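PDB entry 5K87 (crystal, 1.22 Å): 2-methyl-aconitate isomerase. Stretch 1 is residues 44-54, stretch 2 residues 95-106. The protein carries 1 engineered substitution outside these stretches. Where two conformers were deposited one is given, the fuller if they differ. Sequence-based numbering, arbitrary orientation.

Stretch 1, residues 44-54: ARDALLLRVIG
Stretch 2 (95-106) QVSIDKPFVDWS

Residues 44-53 form the last turns of a helix, with phi/psi near -64/-42 and i to i+4 hydrogen bonds from L48 N to A44 O (3.1 Å) through G54 N to L50 O (2.9 Å). G54 leaves the helix at phi/psi 104/27, where a CB would jam against the preceding carbonyl O; glycine avoids this. Stretch 2 is a hairpin. Its strands pair through Q95 N to D104 O (3.0 Å) and D104 N to Q95 O (2.8 Å), and S97 N to F102 O (3.0 Å) continues the ladder toward the connecting loop. Within that loop S97 (chi1 t) accepts K100 N at its OG, 2.9 Å away.

The helix packs on one hairpin face. CA atoms lie 6.1 Å apart for D46 and V103 and 6.5 Å for L50 and V96. The CA-to-CB bonds of V96, V103 and W105 point toward the helix, whereas that of D104 points away.

L50 (m, t) has the most area covered, 91 Å². Its CB points sideways, but the branched end reaches the hairpin: CD2 is 3.7 Å from V96 CG1, CG is 3.9 Å from V103 CG2, and CD1 is 4.2 Å from P101 CB. One turn on, I53 (m, m) places CG2 3.9 Å from V96 CG1. V96 and V103, both chi1 t, supply compact apolar surfaces for this buried packing.

The polar link lies one turn before L50. D46 (chi1 -70°, chi2 -11°) accepts a hydrogen bond at OD1 from W105 NE1, 3.0 Å with an N-H...O angle of 148°. Its OD2 receives a water's hydrogen bond (2.8 Å), and the water oxygen accepts from V103 N (2.9 Å); the carboxylate thus serves indole and backbone together. W105 (chi1 -57°, chi2 94°) also meets L49 (m, t) at its ring edge, CH2 to CD1 3.5 Å. The contact buries 458 Å², both sides summed.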

# COMPACT_ATOMS: atom_id res chain seq x y z
N ALA A 44 8.11 -20.63 12.66
CA ALA A 44 9.23 -19.72 12.46
C ALA A 44 9.14 -19.05 11.09
O ALA A 44 9.32 -17.83 10.97
CB ALA A 44 10.55 -20.45 12.60
N ARG A 45 8.83 -19.83 10.06
CA ARG A 45 8.62 -19.28 8.73
C ARG A 45 7.47 -18.27 8.75
O ARG A 45 7.60 -17.16 8.23
CB ARG A 45 8.32 -20.40 7.74
CG ARG A 45 7.89 -19.88 6.38
CD ARG A 45 7.66 -21.01 5.40
NE ARG A 45 8.91 -21.68 5.07
CZ ARG A 45 9.02 -22.71 4.24
NH1 ARG A 45 10.22 -23.23 4.00
NH2 ARG A 45 7.95 -23.22 3.65
N ASP A 46 6.34 -18.65 9.35
CA ASP A 46 5.18 -17.77 9.35
C ASP A 46 5.47 -16.48 10.09
O ASP A 46 5.10 -15.40 9.63
CB ASP A 46 3.96 -18.46 9.98
CG ASP A 46 3.41 -19.58 9.13
OD1 ASP A 46 3.81 -19.73 7.96
OD2 ASP A 46 2.52 -20.32 9.63
N ALA A 47 6.16 -16.57 11.22
CA ALA A 47 6.49 -15.38 12.00
C ALA A 47 7.38 -14.42 11.21
O ALA A 47 7.21 -13.20 11.27
CB ALA A 47 7.15 -15.75 13.31
N LEU A 48 8.35 -14.97 10.49
CA LEU A 48 9.25 -14.16 9.67
C LEU A 48 8.46 -13.43 8.60
O LEU A 48 8.60 -12.22 8.42
CB LEU A 48 10.32 -15.04 9.02
CG LEU A 48 11.19 -14.34 7.98
CD1 LEU A 48 11.98 -13.22 8.62
CD2 LEU A 48 12.11 -15.36 7.33
N LEU A 49 7.61 -14.16 7.89
CA LEU A 49 6.87 -13.58 6.78
C LEU A 49 5.88 -12.53 7.28
O LEU A 49 5.71 -11.48 6.65
CB LEU A 49 6.15 -14.66 5.99
CG LEU A 49 7.10 -15.66 5.31
CD1 LEU A 49 6.34 -16.74 4.59
CD2 LEU A 49 7.99 -14.94 4.34
N LEU A 50 5.22 -12.80 8.40
CA LEU A 50 4.34 -11.81 9.00
C LEU A 50 5.08 -10.51 9.29
O LEU A 50 4.60 -9.42 8.95
CB LEU A 50 3.73 -12.36 10.29
CG LEU A 50 2.58 -13.36 10.10
CD1 LEU A 50 2.40 -14.19 11.37
CD2 LEU A 50 1.29 -12.64 9.77
N ARG A 51 6.27 -10.61 9.87
CA ARG A 51 7.00 -9.42 10.24
C ARG A 51 7.54 -8.69 9.02
O ARG A 51 7.58 -7.46 9.00
CB ARG A 51 8.13 -9.78 11.20
CG ARG A 51 8.70 -8.60 11.94
CD ARG A 51 7.66 -7.91 12.80
NE ARG A 51 8.18 -6.65 13.31
CZ ARG A 51 8.19 -5.52 12.61
NH1 ARG A 51 7.67 -5.49 11.38
NH2 ARG A 51 8.68 -4.42 13.15
N VAL A 52 7.96 -9.43 8.00
CA VAL A 52 8.42 -8.78 6.77
C VAL A 52 7.30 -7.93 6.17
O VAL A 52 7.51 -6.80 5.74
CB VAL A 52 8.91 -9.81 5.73
CG1 VAL A 52 9.10 -9.15 4.36
CG2 VAL A 52 10.21 -10.47 6.20
N ILE A 53 6.09 -8.48 6.14
CA ILE A 53 4.94 -7.82 5.54
C ILE A 53 4.35 -6.70 6.42
O ILE A 53 3.78 -5.74 5.90
CB ILE A 53 3.89 -8.89 5.15
CG1 ILE A 53 4.38 -9.71 3.95
CG2 ILE A 53 2.52 -8.29 4.90
CD1 ILE A 53 4.46 -8.91 2.64
N GLY A 54 4.48 -6.84 7.74
CA GLY A 54 4.00 -5.83 8.67
C GLY A 54 2.71 -6.23 9.37
O GLY A 54 1.93 -5.37 9.79
N GLN A 95 -0.38 -16.28 1.60
CA GLN A 95 -1.27 -15.14 1.70
C GLN A 95 -1.21 -14.64 3.13
O GLN A 95 -1.64 -15.34 4.06
CB GLN A 95 -2.70 -15.56 1.36
CG GLN A 95 -3.70 -14.40 1.38
CD GLN A 95 -3.51 -13.46 0.22
OE1 GLN A 95 -3.40 -13.91 -0.92
NE2 GLN A 95 -3.46 -12.16 0.48
N VAL A 96 -0.66 -13.45 3.34
CA VAL A 96 -0.42 -12.96 4.69
C VAL A 96 -1.62 -12.15 5.16
O VAL A 96 -1.97 -11.14 4.56
CB VAL A 96 0.87 -12.12 4.75
CG1 VAL A 96 1.11 -11.64 6.17
CG2 VAL A 96 2.05 -12.94 4.24
N SER A 97 -2.25 -12.60 6.24
CA SER A 97 -3.39 -11.88 6.79
C SER A 97 -2.96 -10.48 7.21
O SER A 97 -1.87 -10.30 7.75
CB SER A 97 -3.94 -12.62 8.01
OG SER A 97 -4.97 -11.88 8.63
N ILE A 98 -3.82 -9.49 6.98
CA ILE A 98 -3.52 -8.15 7.45
C ILE A 98 -3.78 -8.02 8.94
O ILE A 98 -3.00 -7.39 9.66
CB ILE A 98 -4.34 -7.11 6.67
CG1 ILE A 98 -3.93 -7.12 5.19
CG2 ILE A 98 -4.18 -5.72 7.26
CD1 ILE A 98 -4.89 -6.39 4.26
N ASP A 99 -4.86 -8.64 9.41
CA ASP A 99 -5.36 -8.42 10.77
C ASP A 99 -5.01 -9.51 11.78
O ASP A 99 -5.06 -9.28 12.98
CB ASP A 99 -6.89 -8.20 10.75
CG ASP A 99 -7.64 -9.35 10.09
OD1 ASP A 99 -7.21 -9.83 9.02
OD2 ASP A 99 -8.67 -9.78 10.65
N LYS A 100 -4.67 -10.71 11.30
CA LYS A 100 -4.41 -11.84 12.19
C LYS A 100 -2.99 -12.34 12.01
O LYS A 100 -2.42 -12.17 10.92
CB LYS A 100 -5.37 -12.99 11.87
CG LYS A 100 -6.84 -12.61 11.86
CD LYS A 100 -7.69 -13.70 11.22
N PRO A 101 -2.41 -12.97 13.04
CA PRO A 101 -1.05 -13.51 12.90
C PRO A 101 -1.10 -14.85 12.18
O PRO A 101 -0.82 -15.90 12.77
CB PRO A 101 -0.59 -13.67 14.34
CG PRO A 101 -1.86 -13.94 15.10
CD PRO A 101 -2.93 -13.14 14.41
N PHE A 102 -1.44 -14.80 10.90
CA PHE A 102 -1.75 -16.00 10.13
C PHE A 102 -1.26 -15.85 8.70
O PHE A 102 -1.48 -14.82 8.06
CB PHE A 102 -3.25 -16.26 10.14
CG PHE A 102 -3.61 -17.59 9.55
CD1 PHE A 102 -3.37 -18.74 10.27
CD2 PHE A 102 -4.16 -17.70 8.28
CE1 PHE A 102 -3.69 -19.98 9.76
CE2 PHE A 102 -4.48 -18.95 7.76
CZ PHE A 102 -4.24 -20.09 8.50
N VAL A 103 -0.60 -16.89 8.20
CA VAL A 103 -0.25 -16.95 6.79
C VAL A 103 -0.96 -18.17 6.21
O VAL A 103 -0.85 -19.26 6.76
CB VAL A 103 1.28 -17.09 6.58
CG1 VAL A 103 1.60 -17.08 5.09
CG2 VAL A 103 2.02 -15.97 7.28
N ASP A 104 -1.73 -17.95 5.14
CA ASP A 104 -2.52 -19.02 4.54
C ASP A 104 -1.78 -19.63 3.36
O ASP A 104 -1.39 -18.93 2.42
CB ASP A 104 -3.86 -18.47 4.07
CG ASP A 104 -4.86 -19.56 3.83
OD1 ASP A 104 -4.62 -20.40 2.94
OD2 ASP A 104 -5.90 -19.59 4.51
N TRP A 105 -1.57 -20.95 3.43
CA TRP A 105 -0.84 -21.70 2.42
C TRP A 105 -1.74 -22.62 1.60
O TRP A 105 -1.26 -23.55 0.95
CB TRP A 105 0.27 -22.53 3.08
CG TRP A 105 1.23 -21.71 3.88
CD1 TRP A 105 1.17 -21.46 5.23
CD2 TRP A 105 2.38 -21.00 3.39
NE1 TRP A 105 2.22 -20.65 5.59
CE2 TRP A 105 2.97 -20.35 4.49
CE3 TRP A 105 2.97 -20.87 2.12
CZ2 TRP A 105 4.12 -19.58 4.37
CZ3 TRP A 105 4.11 -20.09 2.00
CH2 TRP A 105 4.68 -19.45 3.12
N SER A 106 -3.05 -22.38 1.63
CA SER A 106 -4.00 -23.29 0.98
C SER A 106 -4.20 -23.06 -0.52
O SER A 106 -4.86 -23.85 -1.18
CB SER A 106 -5.36 -23.25 1.69
OG SER A 106 -6.04 -22.03 1.47
O HOH W 1 0.12 -18.98 10.12